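Local structure of trimeric intracellular cation channel type 1B.2 (Caenorhabditis elegans, 5EIK) at residues 30-35 with 129-133; 62-67 with 98-102; 153-157 with 206-212. The protein forms a homotrimeric, PIP2-binding potassium channel of intracellular membranes that may supply counter-ion current during calcium release from intracellular stores. All blocks are in the same frame, centred on the assembly; numbering follows the deposited sequence.

Contact 1: 30-35 with 129-133; sequences YFDAAH and LKEVQ. With PT5 ([(2R)-1-octadecanoyloxy-3-[oxidanyl-[(1R,2R,3S,4R,5R,6S)-2,3,6-tris(oxidanyl)-4,5-diphosphonooxy-cyclohexyl]oxy-phospho ryl]oxy-propan-2-yl] (8Z)-icosa-5,8,11,14-tetraenoate), chain B.
At the edge of the PIP2 site of this TRIC channel, the first turns of transmembrane helix 30-47 cross the middle of helix 120-148. Segments 30-35 and 129-133 are regular alpha-helix; their axes approach to 8.2 Å and cross at -108°. CA atoms come nearest at F31-L129 (5.3 Å) and H35-K130 (5.0 Å). F31, chi1 m, brings its ring against the side chains of L129 and V132: F31 CE2 lies 3.4 Å from L129 CD2 and 3.7 Å from V132 CG1. A34 CB meets L129 CB at 3.7 Å, the small side chain permitting the close approach. Q133 (chi1 t) donates from NE2 to D32 OD1 (2.8 Å, 168°), and Q133 OE1 lies over a face of the H35 imidazole (chi1 t), 3.7 Å from H35 CG. K130 is extended, all four chi angles t; its CE stands at the H35 ring edge, 3.7 Å from H35 ND1, and its NZ hydrogen-bonds PT5 O42 at 2.8 Å. R134 and the carbonyl of A165 also bind this lipid. Helix 218-238 packs against E131 and V132, helix 92-107 touches D32, and H35 NE2 reaches the S70 carbonyl at the end of helix 59-70.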
loop_
_atom_site.group_PDB
_atom_site.type_symbol
_atom_site.label_atom_id
_atom_site.label_comp_id
_atom_site.label_asym_id
_atom_site.label_seq_id
_atom_site.Cartn_x
_atom_site.Cartn_y
_atom_site.Cartn_z
ATOM N N TYR A 30 29.196 -8.022 9.227
ATOM C CA TYR A 30 28.773 -8.759 10.410
ATOM C C TYR A 30 27.542 -8.277 11.155
ATOM O O TYR A 30 26.719 -9.088 11.593
ATOM C CB TYR A 30 29.952 -8.898 11.371
ATOM C CG TYR A 30 31.046 -9.744 10.776
ATOM C CD1 TYR A 30 30.806 -11.074 10.431
ATOM C CD2 TYR A 30 32.300 -9.208 10.495
ATOM C CE1 TYR A 30 31.788 -11.849 9.815
ATOM C CE2 TYR A 30 33.288 -9.972 9.880
ATOM C CZ TYR A 30 33.024 -11.292 9.542
ATOM O OH TYR A 30 33.989 -12.059 8.926
ATOM N N PHE A 31 27.391 -6.977 11.328
ATOM C CA PHE A 31 26.200 -6.535 12.019
ATOM C C PHE A 31 25.003 -6.712 11.077
ATOM O O PHE A 31 23.908 -7.067 11.514
ATOM C CB PHE A 31 26.358 -5.093 12.490
ATOM C CG PHE A 31 27.322 -4.942 13.643
ATOM C CD1 PHE A 31 28.699 -4.918 13.423
ATOM C CD2 PHE A 31 26.850 -4.841 14.952
ATOM C CE1 PHE A 31 29.590 -4.793 14.491
ATOM C CE2 PHE A 31 27.728 -4.716 16.026
ATOM C CZ PHE A 31 29.103 -4.691 15.796
ATOM N N ASP A 32 25.234 -6.513 9.781
ATOM C CA ASP A 32 24.178 -6.682 8.782
ATOM C C ASP A 32 23.731 -8.142 8.704
ATOM O O ASP A 32 22.528 -8.437 8.715
ATOM C CB ASP A 32 24.650 -6.220 7.396
ATOM C CG ASP A 32 24.753 -4.703 7.287
ATOM O OD1 ASP A 32 24.157 -4.005 8.131
ATOM O OD2 ASP A 32 25.411 -4.209 6.351
ATOM N N ALA A 33 24.701 -9.049 8.629
ATOM C CA ALA A 33 24.413 -10.473 8.557
ATOM C C ALA A 33 23.599 -10.928 9.777
ATOM O O ALA A 33 22.706 -11.769 9.660
ATOM C CB ALA A 33 25.722 -11.265 8.457
ATOM N N ALA A 34 23.905 -10.372 10.945
ATOM C CA ALA A 34 23.181 -10.732 12.158
ATOM C C ALA A 34 21.708 -10.382 11.969
ATOM O O ALA A 34 20.822 -11.173 12.295
ATOM C CB ALA A 34 23.747 -9.980 13.370
ATOM N N HIS A 35 21.454 -9.184 11.450
ATOM C CA HIS A 35 20.090 -8.745 11.197
ATOM C C HIS A 35 19.424 -9.666 10.153
ATOM O O HIS A 35 18.292 -10.111 10.344
ATOM C CB HIS A 35 20.092 -7.290 10.716
ATOM C CG HIS A 35 18.777 -6.836 10.159
ATOM N ND1 HIS A 35 17.640 -6.726 10.927
ATOM C CD2 HIS A 35 18.415 -6.494 8.899
ATOM C CE1 HIS A 35 16.635 -6.339 10.165
ATOM N NE2 HIS A 35 17.076 -6.193 8.930
ATOM N N LEU A 129 24.073 -7.645 18.267
ATOM C CA LEU A 129 24.559 -7.001 17.054
ATOM C C LEU A 129 23.409 -6.340 16.295
ATOM O O LEU A 129 23.559 -5.237 15.761
ATOM C CB LEU A 129 25.254 -8.010 16.138
ATOM C CG LEU A 129 26.442 -8.785 16.723
ATOM C CD1 LEU A 129 27.069 -9.631 15.630
ATOM C CD2 LEU A 129 27.470 -7.830 17.298
ATOM N N LYS A 130 22.257 -7.005 16.248
ATOM C CA LYS A 130 21.120 -6.441 15.540
ATOM C C LYS A 130 20.667 -5.126 16.174
ATOM O O LYS A 130 20.346 -4.165 15.469
ATOM C CB LYS A 130 19.942 -7.418 15.513
ATOM C CG LYS A 130 18.747 -6.859 14.753
ATOM C CD LYS A 130 17.505 -7.684 14.948
ATOM C CE LYS A 130 16.291 -6.968 14.374
ATOM N NZ LYS A 130 15.021 -7.626 14.807
ATOM N N GLU A 131 20.634 -5.077 17.501
ATOM C CA GLU A 131 20.212 -3.852 18.162
ATOM C C GLU A 131 21.180 -2.708 17.848
ATOM O O GLU A 131 20.770 -1.560 17.698
ATOM C CB GLU A 131 20.076 -4.073 19.671
ATOM C CG GLU A 131 18.924 -5.000 20.039
ATOM C CD GLU A 131 17.621 -4.628 19.332
ATOM O OE1 GLU A 131 17.244 -3.433 19.338
ATOM O OE2 GLU A 131 16.966 -5.528 18.770
ATOM N N VAL A 132 22.464 -3.020 17.733
ATOM C CA VAL A 132 23.432 -1.991 17.400
ATOM C C VAL A 132 23.096 -1.460 16.007
ATOM O O VAL A 132 23.100 -0.258 15.774
ATOM C CB VAL A 132 24.875 -2.554 17.398
ATOM C CG1 VAL A 132 25.840 -1.570 16.713
ATOM C CG2 VAL A 132 25.320 -2.816 18.835
ATOM N N GLN A 133 22.782 -2.364 15.086
ATOM C CA GLN A 133 22.461 -1.973 13.721
ATOM C C GLN A 133 21.148 -1.177 13.617
ATOM O O GLN A 133 21.038 -0.235 12.826
ATOM C CB GLN A 133 22.417 -3.223 12.828
ATOM C CG GLN A 133 22.516 -2.924 11.339
ATOM C CD GLN A 133 21.365 -3.525 10.563
ATOM O OE1 GLN A 133 20.248 -3.623 11.082
ATOM N NE2 GLN A 133 21.618 -3.920 9.315
HETATM O O12 PT5 B . 4.105 -2.935 17.086
HETATM P P1 PT5 B . 4.178 -2.974 15.568
HETATM O O13 PT5 B . 4.742 -1.512 14.819
HETATM O O11 PT5 B . 2.752 -3.275 14.816
HETATM O O6 PT5 B . 5.731 -6.539 15.934
HETATM O O1 PT5 B . 5.176 -4.055 14.993
HETATM C C1 PT5 B . 6.456 -4.293 15.589
HETATM C C6 PT5 B . 6.735 -5.741 15.304
HETATM C C2 PT5 B . 7.607 -3.402 14.988
HETATM O O2 PT5 B . 7.650 -3.552 13.556
HETATM C C3 PT5 B . 8.993 -3.854 15.543
HETATM O O3 PT5 B . 9.997 -3.096 14.881
HETATM C C4 PT5 B . 9.260 -5.319 15.308
HETATM O O4 PT5 B . 10.399 -5.711 16.012
HETATM P P4 PT5 B . 11.742 -6.188 15.221
HETATM O O41 PT5 B . 11.475 -7.392 14.178
HETATM O O42 PT5 B . 12.868 -6.672 16.275
HETATM O O43 PT5 B . 12.267 -5.018 14.431
HETATM C C5 PT5 B . 8.107 -6.217 15.797
HETATM O O5 PT5 B . 8.342 -7.531 15.293
HETATM P P5 PT5 B . 8.787 -8.653 16.396
HETATM O O52 PT5 B . 9.204 -8.027 17.800
HETATM O O51 PT5 B . 7.529 -9.760 16.542
HETATM O O53 PT5 B . 10.018 -9.391 15.554
HETATM C C7 PT5 B . 4.626 -1.320 13.381
HETATM C C8 PT5 B . 4.142 0.126 13.164
HETATM C C9 PT5 B . 2.592 0.282 13.040
HETATM O O16 PT5 B . 4.779 0.652 11.935
HETATM C C10 PT5 B . 5.803 1.537 12.121
HETATM O O17 PT5 B . 6.943 1.210 12.406
HETATM O O18 PT5 B . 2.273 1.071 11.812
HETATM C C11 PT5 B . 1.042 1.789 11.654
HETATM O O19 PT5 B . 0.308 2.215 12.592
HETATM C C12 PT5 B . 5.399 2.999 11.932
HETATM C C13 PT5 B . 6.205 3.850 10.917
HETATM C C14 PT5 B . 5.699 5.311 10.899
HETATM C C15 PT5 B . 4.821 5.630 9.675
HETATM C C16 PT5 B . 4.491 7.145 9.533
HETATM C C17 PT5 B . 3.037 7.422 9.038
HETATM C C18 PT5 B . 2.953 8.529 7.983
HETATM C C19 PT5 B . 2.076 8.612 7.092
HETATM C C20 PT5 B . 1.571 7.835 5.865
HETATM C C21 PT5 B . 0.336 6.926 6.091
HETATM C C22 PT5 B . 0.082 5.957 4.920
HETATM C C23 PT5 B . -1.412 5.836 4.556
HETATM C C24 PT5 B . -1.684 6.014 3.047
HETATM C C31 PT5 B . 0.682 2.004 10.182
HETATM C C32 PT5 B . 1.407 3.232 9.560
HETATM C C33 PT5 B . 1.156 3.389 8.031
HETATM C C34 PT5 B . 2.234 2.735 7.130
HETATM C C35 PT5 B . 2.030 2.734 5.535
HETATM C C36 PT5 B . 1.555 1.640 4.839
HETATM C C37 PT5 B . 0.656 1.870 3.604
HETATM C C38 PT5 B . 1.107 0.942 2.591
HETATM C C39 PT5 B . 0.450 -0.273 2.110
HETATM C C40 PT5 B . 0.386 -1.491 2.976
HETATM C C25 PT5 B . -1.918 4.660 2.332
HETATM C C26 PT5 B . -1.950 4.797 0.801
HETATM C C41 PT5 B . -0.973 -1.865 3.582
HETATM C C42 PT5 B . -0.879 -3.028 4.576
HETATM C C43 PT5 B . -0.670 -2.573 6.025
#

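Contact 2: 62-67 with 98-102. With CPL (1-palmitoyl-2-linoleoyl-sn-glycero-3-phosphocholine), chain C.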
loop_
_atom_site.group_PDB
_atom_site.type_symbol
_atom_site.label_atom_id
_atom_site.label_comp_id
_atom_site.label_asym_id
_atom_site.label_seq_id
_atom_site.Cartn_x
_atom_site.Cartn_y
_atom_site.Cartn_z
ATOM N N CYS A 62 9.992 -17.460 -1.384
ATOM C CA CYS A 62 10.665 -17.505 -0.099
ATOM C C CYS A 62 11.771 -16.445 -0.070
ATOM O O CYS A 62 11.882 -15.677 0.887
ATOM C CB CYS A 62 11.259 -18.898 0.135
ATOM S SG CYS A 62 12.009 -19.114 1.776
ATOM N N TRP A 63 12.586 -16.400 -1.119
ATOM C CA TRP A 63 13.652 -15.413 -1.176
ATOM C C TRP A 63 13.076 -14.003 -1.042
ATOM O O TRP A 63 13.605 -13.180 -0.296
ATOM C CB TRP A 63 14.410 -15.515 -2.498
ATOM C CG TRP A 63 15.358 -14.382 -2.728
ATOM C CD1 TRP A 63 16.608 -14.235 -2.195
ATOM C CD2 TRP A 63 15.111 -13.200 -3.505
ATOM N NE1 TRP A 63 17.153 -13.035 -2.588
ATOM C CE2 TRP A 63 16.258 -12.380 -3.391
ATOM C CE3 TRP A 63 14.031 -12.750 -4.282
ATOM C CZ2 TRP A 63 16.360 -11.132 -4.025
ATOM C CZ3 TRP A 63 14.127 -11.500 -4.920
ATOM C CH2 TRP A 63 15.287 -10.709 -4.783
ATOM N N LEU A 64 11.990 -13.739 -1.762
ATOM C CA LEU A 64 11.345 -12.436 -1.745
ATOM C C LEU A 64 10.828 -12.074 -0.358
ATOM O O LEU A 64 11.019 -10.957 0.112
ATOM C CB LEU A 64 10.184 -12.400 -2.744
ATOM C CG LEU A 64 9.447 -11.060 -2.778
ATOM C CD1 LEU A 64 10.410 -9.975 -3.210
ATOM C CD2 LEU A 64 8.268 -11.131 -3.719
ATOM N N SER A 65 10.164 -13.021 0.292
ATOM C CA SER A 65 9.649 -12.783 1.627
ATOM C C SER A 65 10.772 -12.342 2.564
ATOM O O SER A 65 10.580 -11.460 3.397
ATOM C CB SER A 65 8.997 -14.051 2.177
ATOM O OG SER A 65 7.924 -14.460 1.354
ATOM N N CYS A 66 11.947 -12.942 2.424
ATOM C CA CYS A 66 13.055 -12.581 3.293
ATOM C C CYS A 66 13.707 -11.251 2.930
ATOM O O CYS A 66 14.122 -10.499 3.809
ATOM C CB CYS A 66 14.099 -13.705 3.306
ATOM S SG CYS A 66 13.560 -15.154 4.250
ATOM N N MET A 67 13.802 -10.949 1.643
ATOM C CA MET A 67 14.404 -9.688 1.252
ATOM C C MET A 67 13.506 -8.532 1.708
ATOM O O MET A 67 13.995 -7.514 2.207
ATOM C CB MET A 67 14.603 -9.632 -0.265
ATOM C CG MET A 67 15.635 -10.611 -0.794
ATOM S SD MET A 67 17.308 -10.425 -0.072
ATOM C CE MET A 67 17.244 -11.634 1.290
ATOM N N GLY A 98 22.454 -10.493 1.865
ATOM C CA GLY A 98 21.151 -10.907 2.344
ATOM C C GLY A 98 20.671 -12.192 1.693
ATOM O O GLY A 98 20.102 -13.067 2.350
ATOM N N SER A 99 20.894 -12.313 0.394
ATOM C CA SER A 99 20.486 -13.518 -0.319
ATOM C C SER A 99 21.315 -14.730 0.127
ATOM O O SER A 99 20.799 -15.852 0.227
ATOM C CB SER A 99 20.644 -13.310 -1.820
ATOM O OG SER A 99 19.980 -12.129 -2.216
ATOM N N ILE A 100 22.596 -14.503 0.399
ATOM C CA ILE A 100 23.466 -15.590 0.839
ATOM C C ILE A 100 23.022 -16.097 2.206
ATOM O O ILE A 100 22.919 -17.307 2.429
ATOM C CB ILE A 100 24.926 -15.140 0.889
ATOM C CG1 ILE A 100 25.443 -14.948 -0.538
ATOM C CG2 ILE A 100 25.774 -16.171 1.626
ATOM C CD1 ILE A 100 26.830 -14.332 -0.609
ATOM N N VAL A 101 22.739 -15.173 3.115
ATOM C CA VAL A 101 22.277 -15.556 4.440
ATOM C C VAL A 101 20.977 -16.346 4.299
ATOM O O VAL A 101 20.819 -17.406 4.904
ATOM C CB VAL A 101 22.034 -14.320 5.343
ATOM C CG1 VAL A 101 21.217 -14.713 6.569
ATOM C CG2 VAL A 101 23.372 -13.724 5.775
ATOM N N TRP A 102 20.051 -15.826 3.494
ATOM C CA TRP A 102 18.770 -16.490 3.269
ATOM C C TRP A 102 18.990 -17.905 2.727
ATOM O O TRP A 102 18.346 -18.858 3.169
ATOM C CB TRP A 102 17.908 -15.695 2.280
ATOM C CG TRP A 102 16.834 -16.526 1.645
ATOM C CD1 TRP A 102 15.643 -16.909 2.209
ATOM C CD2 TRP A 102 16.897 -17.166 0.368
ATOM N NE1 TRP A 102 14.965 -17.755 1.361
ATOM C CE2 TRP A 102 15.707 -17.932 0.224
ATOM C CE3 TRP A 102 17.841 -17.173 -0.669
ATOM C CZ2 TRP A 102 15.439 -18.696 -0.916
ATOM C CZ3 TRP A 102 17.575 -17.937 -1.811
ATOM C CH2 TRP A 102 16.381 -18.686 -1.922
HETATM C C1 CPL C . 21.972 -20.981 -5.999
HETATM C C2 CPL C . 23.129 -20.589 -4.984
HETATM C C3 CPL C . 22.677 -19.492 -3.973
HETATM C C4 CPL C . 18.260 -22.435 -4.503
HETATM C C5 CPL C . 17.313 -23.546 -4.987
HETATM C C6 CPL C . 17.569 -25.197 -2.932
HETATM C C7 CPL C . 15.365 -24.811 -4.139
HETATM C C8 CPL C . 17.025 -25.532 -4.771
HETATM C C11 CPL C . 23.030 -16.944 -4.081
HETATM C C12 CPL C . 23.911 -15.905 -4.820
HETATM C C13 CPL C . 25.268 -16.461 -5.355
HETATM C C14 CPL C . 26.514 -15.755 -4.765
HETATM C C15 CPL C . 27.808 -15.888 -5.613
HETATM C C16 CPL C . 28.787 -14.687 -5.402
HETATM C C17 CPL C . 29.259 -14.471 -3.957
HETATM C C18 CPL C . 30.722 -15.008 -3.675
HETATM C C19 CPL C . 30.940 -15.799 -2.313
HETATM C C20 CPL C . 31.639 -15.067 -1.127
HETATM C C21 CPL C . 30.709 -14.516 -0.032
HETATM C C22 CPL C . 30.505 -15.515 1.124
HETATM C C23 CPL C . 30.435 -14.938 2.521
HETATM C C24 CPL C . 29.536 -15.748 3.490
HETATM C C25 CPL C . 28.718 -14.825 4.410
HETATM C C26 CPL C . 27.984 -15.626 5.461
HETATM C C31 CPL C . 25.005 -22.349 -4.203
HETATM C C32 CPL C . 26.155 -21.339 -4.283
HETATM C C33 CPL C . 27.422 -21.823 -3.491
HETATM C C34 CPL C . 28.686 -21.842 -4.362
HETATM C C35 CPL C . 29.690 -20.703 -4.055
HETATM C C36 CPL C . 30.273 -20.072 -5.343
HETATM C C37 CPL C . 31.680 -19.499 -5.189
HETATM C C38 CPL C . 32.608 -19.877 -6.318
HETATM C C39 CPL C . 33.963 -20.329 -5.727
HETATM C C40 CPL C . 34.645 -21.445 -6.079
HETATM C C41 CPL C . 34.860 -21.920 -7.520
HETATM C C42 CPL C . 36.072 -21.169 -8.098
HETATM C C43 CPL C . 35.988 -20.382 -9.206
HETATM C C44 CPL C . 35.335 -19.011 -9.192
HETATM C C45 CPL C . 34.096 -18.884 -10.081
HETATM N N CPL C . 16.753 -24.404 -3.892
HETATM O O2 CPL C . 23.587 -21.840 -4.317
HETATM O O3 CPL C . 22.757 -18.262 -4.766
HETATM O O11 CPL C . 22.551 -16.678 -2.928
HETATM O O31 CPL C . 25.250 -23.568 -4.049
HETATM O O1P CPL C . 19.212 -19.618 -6.783
HETATM O O2P CPL C . 19.270 -22.100 -7.200
HETATM O O3P CPL C . 20.672 -21.122 -5.258
HETATM O O4P CPL C . 18.089 -21.150 -5.161
HETATM P P CPL C . 19.325 -21.008 -6.138
#
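The W102 indole is the apolar centre here, a knob of transmembrane helix 92-107 set into a hole formed by C62, W63, C66 and M67 on helix 59-70, the first half of a discontinuous transmembrane helix. The two short helical segments cross at 122° with axes 10.1 Å apart. W63 turns an edge to the face of W102 in a T-shaped pair: its five-membered ring and the six-membered ring of W102 have centroids 5.0 Å apart and planes at 79°. W63 CB adds a CH-pi contact, 3.7 Å from the same six-membered centroid. C66 SG closes on W102 CD1 at 3.4 Å, while M67 CE reaches the G98 carbonyl oxygen at 3.4 Å. Further out, F106 and Y107 extend the aromatic cluster, V43 and C40 of helix 30-47 cover C66, and W63 packs on L154 of a neighbouring subunit. The phosphatidylcholine CPL lies along S99 and I100. Two indole NH groups finish the polar edge: W63 NE1 donates to S99 OG (3.0 Å), which also bonds the I95 carbonyl, and W102 NE1 donates to the thiol sulfur C62 SG at 3.3 Å, nearly linear at 175°.

Contact 3: 153-157 with 206-212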
loop_
_atom_site.group_PDB
_atom_site.type_symbol
_atom_site.label_atom_id
_atom_site.label_comp_id
_atom_site.label_asym_id
_atom_site.label_seq_id
_atom_site.Cartn_x
_atom_site.Cartn_y
_atom_site.Cartn_z
ATOM N N TYR A 153 10.169 18.622 11.810
ATOM C CA TYR A 153 10.526 17.765 12.934
ATOM C C TYR A 153 9.743 16.455 12.954
ATOM O O TYR A 153 10.292 15.392 13.251
ATOM C CB TYR A 153 10.279 18.495 14.258
ATOM C CG TYR A 153 11.354 19.477 14.668
ATOM C CD1 TYR A 153 11.812 20.458 13.787
ATOM C CD2 TYR A 153 11.872 19.463 15.966
ATOM C CE1 TYR A 153 12.752 21.405 14.192
ATOM C CE2 TYR A 153 12.810 20.403 16.382
ATOM C CZ TYR A 153 13.244 21.372 15.492
ATOM O OH TYR A 153 14.157 22.314 15.907
ATOM N N LEU A 154 8.455 16.543 12.646
ATOM C CA LEU A 154 7.591 15.377 12.648
ATOM C C LEU A 154 8.021 14.363 11.597
ATOM O O LEU A 154 8.158 13.182 11.894
ATOM C CB LEU A 154 6.153 15.807 12.408
ATOM C CG LEU A 154 5.087 14.784 12.794
ATOM C CD1 LEU A 154 5.399 14.211 14.168
ATOM C CD2 LEU A 154 3.724 15.464 12.784
ATOM N N VAL A 155 8.231 14.826 10.368
ATOM C CA VAL A 155 8.664 13.942 9.297
ATOM C C VAL A 155 9.979 13.255 9.687
ATOM O O VAL A 155 10.145 12.046 9.494
ATOM C CB VAL A 155 8.873 14.718 7.985
ATOM C CG1 VAL A 155 9.438 13.800 6.920
ATOM C CG2 VAL A 155 7.557 15.296 7.512
ATOM N N GLN A 156 10.903 14.033 10.243
ATOM C CA GLN A 156 12.189 13.514 10.667
ATOM C C GLN A 156 12.014 12.378 11.678
ATOM O O GLN A 156 12.674 11.344 11.591
ATOM C CB GLN A 156 13.013 14.642 11.276
ATOM C CG GLN A 156 13.436 15.701 10.263
ATOM C CD GLN A 156 13.882 16.992 10.925
ATOM O OE1 GLN A 156 14.167 17.014 12.123
ATOM N NE2 GLN A 156 13.950 18.067 10.153
ATOM N N ILE A 157 11.112 12.563 12.631
ATOM C CA ILE A 157 10.887 11.541 13.630
ATOM C C ILE A 157 10.258 10.293 13.010
ATOM O O ILE A 157 10.750 9.182 13.207
ATOM C CB ILE A 157 9.998 12.084 14.767
ATOM C CG1 ILE A 157 10.744 13.196 15.505
ATOM C CG2 ILE A 157 9.671 10.990 15.760
ATOM C CD1 ILE A 157 9.876 13.957 16.504
ATOM N N THR A 206 16.410 13.366 16.764
ATOM C CA THR A 206 15.911 14.526 16.054
ATOM C C THR A 206 16.272 15.757 16.863
ATOM O O THR A 206 16.856 16.709 16.334
ATOM C CB THR A 206 14.386 14.452 15.858
ATOM O OG1 THR A 206 14.077 13.353 14.991
ATOM C CG2 THR A 206 13.857 15.736 15.235
ATOM N N LEU A 207 15.934 15.728 18.149
ATOM C CA LEU A 207 16.242 16.842 19.044
ATOM C C LEU A 207 17.737 17.119 19.013
ATOM O O LEU A 207 18.181 18.266 18.900
ATOM C CB LEU A 207 15.832 16.507 20.477
ATOM C CG LEU A 207 14.337 16.455 20.773
ATOM C CD1 LEU A 207 14.132 16.088 22.228
ATOM C CD2 LEU A 207 13.703 17.803 20.465
ATOM N N GLU A 208 18.505 16.044 19.119
ATOM C CA GLU A 208 19.951 16.116 19.108
ATOM C C GLU A 208 20.437 16.822 17.846
ATOM O O GLU A 208 21.382 17.612 17.888
ATOM C CB GLU A 208 20.509 14.702 19.177
ATOM C CG GLU A 208 21.975 14.626 19.451
ATOM C CD GLU A 208 22.429 13.214 19.734
ATOM O OE1 GLU A 208 22.359 12.376 18.810
ATOM O OE2 GLU A 208 22.848 12.943 20.880
ATOM N N ARG A 209 19.779 16.538 16.728
ATOM C CA ARG A 209 20.128 17.133 15.442
ATOM C C ARG A 209 19.824 18.628 15.388
ATOM O O ARG A 209 20.396 19.361 14.581
ATOM C CB ARG A 209 19.360 16.430 14.322
ATOM C CG ARG A 209 19.921 15.083 13.940
ATOM C CD ARG A 209 21.086 15.247 12.991
ATOM N NE ARG A 209 21.832 14.006 12.831
ATOM C CZ ARG A 209 22.945 13.893 12.117
ATOM N NH1 ARG A 209 23.444 14.951 11.490
ATOM N NH2 ARG A 209 23.564 12.724 12.042
ATOM N N HIS A 210 18.911 19.075 16.238
ATOM C CA HIS A 210 18.543 20.480 16.270
ATOM C C HIS A 210 19.101 21.136 17.523
ATOM O O HIS A 210 18.726 22.255 17.873
ATOM C CB HIS A 210 17.022 20.622 16.214
ATOM C CG HIS A 210 16.435 20.238 14.893
ATOM N ND1 HIS A 210 16.614 20.995 13.754
ATOM C CD2 HIS A 210 15.707 19.161 14.517
ATOM C CE1 HIS A 210 16.022 20.398 12.735
ATOM N NE2 HIS A 210 15.465 19.283 13.171
ATOM N N SER A 211 19.999 20.415 18.188
ATOM C CA SER A 211 20.659 20.886 19.399
ATOM C C SER A 211 19.714 21.633 20.326
ATOM O O SER A 211 19.881 22.830 20.550
ATOM C CB SER A 211 21.827 21.801 19.030
ATOM O OG SER A 211 22.738 21.140 18.171
ATOM N N MET A 212 18.730 20.933 20.875
ATOM C CA MET A 212 17.788 21.592 21.762
ATOM C C MET A 212 17.880 21.138 23.214
ATOM O O MET A 212 18.786 21.543 23.944
ATOM C CB MET A 212 16.360 21.410 21.237
ATOM C CG MET A 212 16.175 21.899 19.809
ATOM S SD MET A 212 14.453 22.214 19.370
ATOM C CE MET A 212 14.539 23.937 18.846
#
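Y153 and H210 form an offset stack that ties the start of helix 153-165 to the turn ending helix 194-209, where the chain probably enters the lumenal loop. Ring centroids are 4.0 Å apart and planes 10° from parallel. The CA-to-CB bond of Y153 points sideways, and chi1 near -80° brings the ring across until OH lies over one face of the imidazole, 3.2 Å from H210 CG. H210 is the first residue to leave helical geometry (phi/psi -108/12), and its chi1 m rotamer directs the ring back toward helix 153-165. Q156, chi1 m and chi2 t, extends across to meet it: H210 NE2 donates to Q156 OE1 at 2.8 Å, near the plane of the imidazole. One turn before H210, T206 (chi1 m) sets CG2 3.4 Å from Q156 OE1, while its OG1 bonds the S202 carbonyl and lies 3.4 Å from I157 CG1. M212, poorly ordered, adds a Met-aromatic contact, its SD at the Y153 ring edge, 5.1 Å from the centroid. Since Q156 NE2 bonds the Y149 carbonyl, the amide is used at both ends; H210 stacks through a face and donates through an edge, consistent with a proton on NE2.

How the contacts relate
Contact 2 is nested within the chain loop closed by contact 1, and contact 3 follows both. They pair transmembrane segments 1 with 4, 2 with 3 and 5 with 6. Contacts 1 and 2 are neighbours, centres 16 Å apart and nearest atoms about 4 Å, and helices 30-47 and 92-107 pack on each other between them. Contact 3 stands apart, with centres 25 Å from contact 1 and 34 Å from contact 2, on the opposite side of the chain's centre from the latter; helix 120-148 is followed in the chain by its helix 153-165. Contacts 2 and 3 each also touch another subunit, which relates both to the trimer interface.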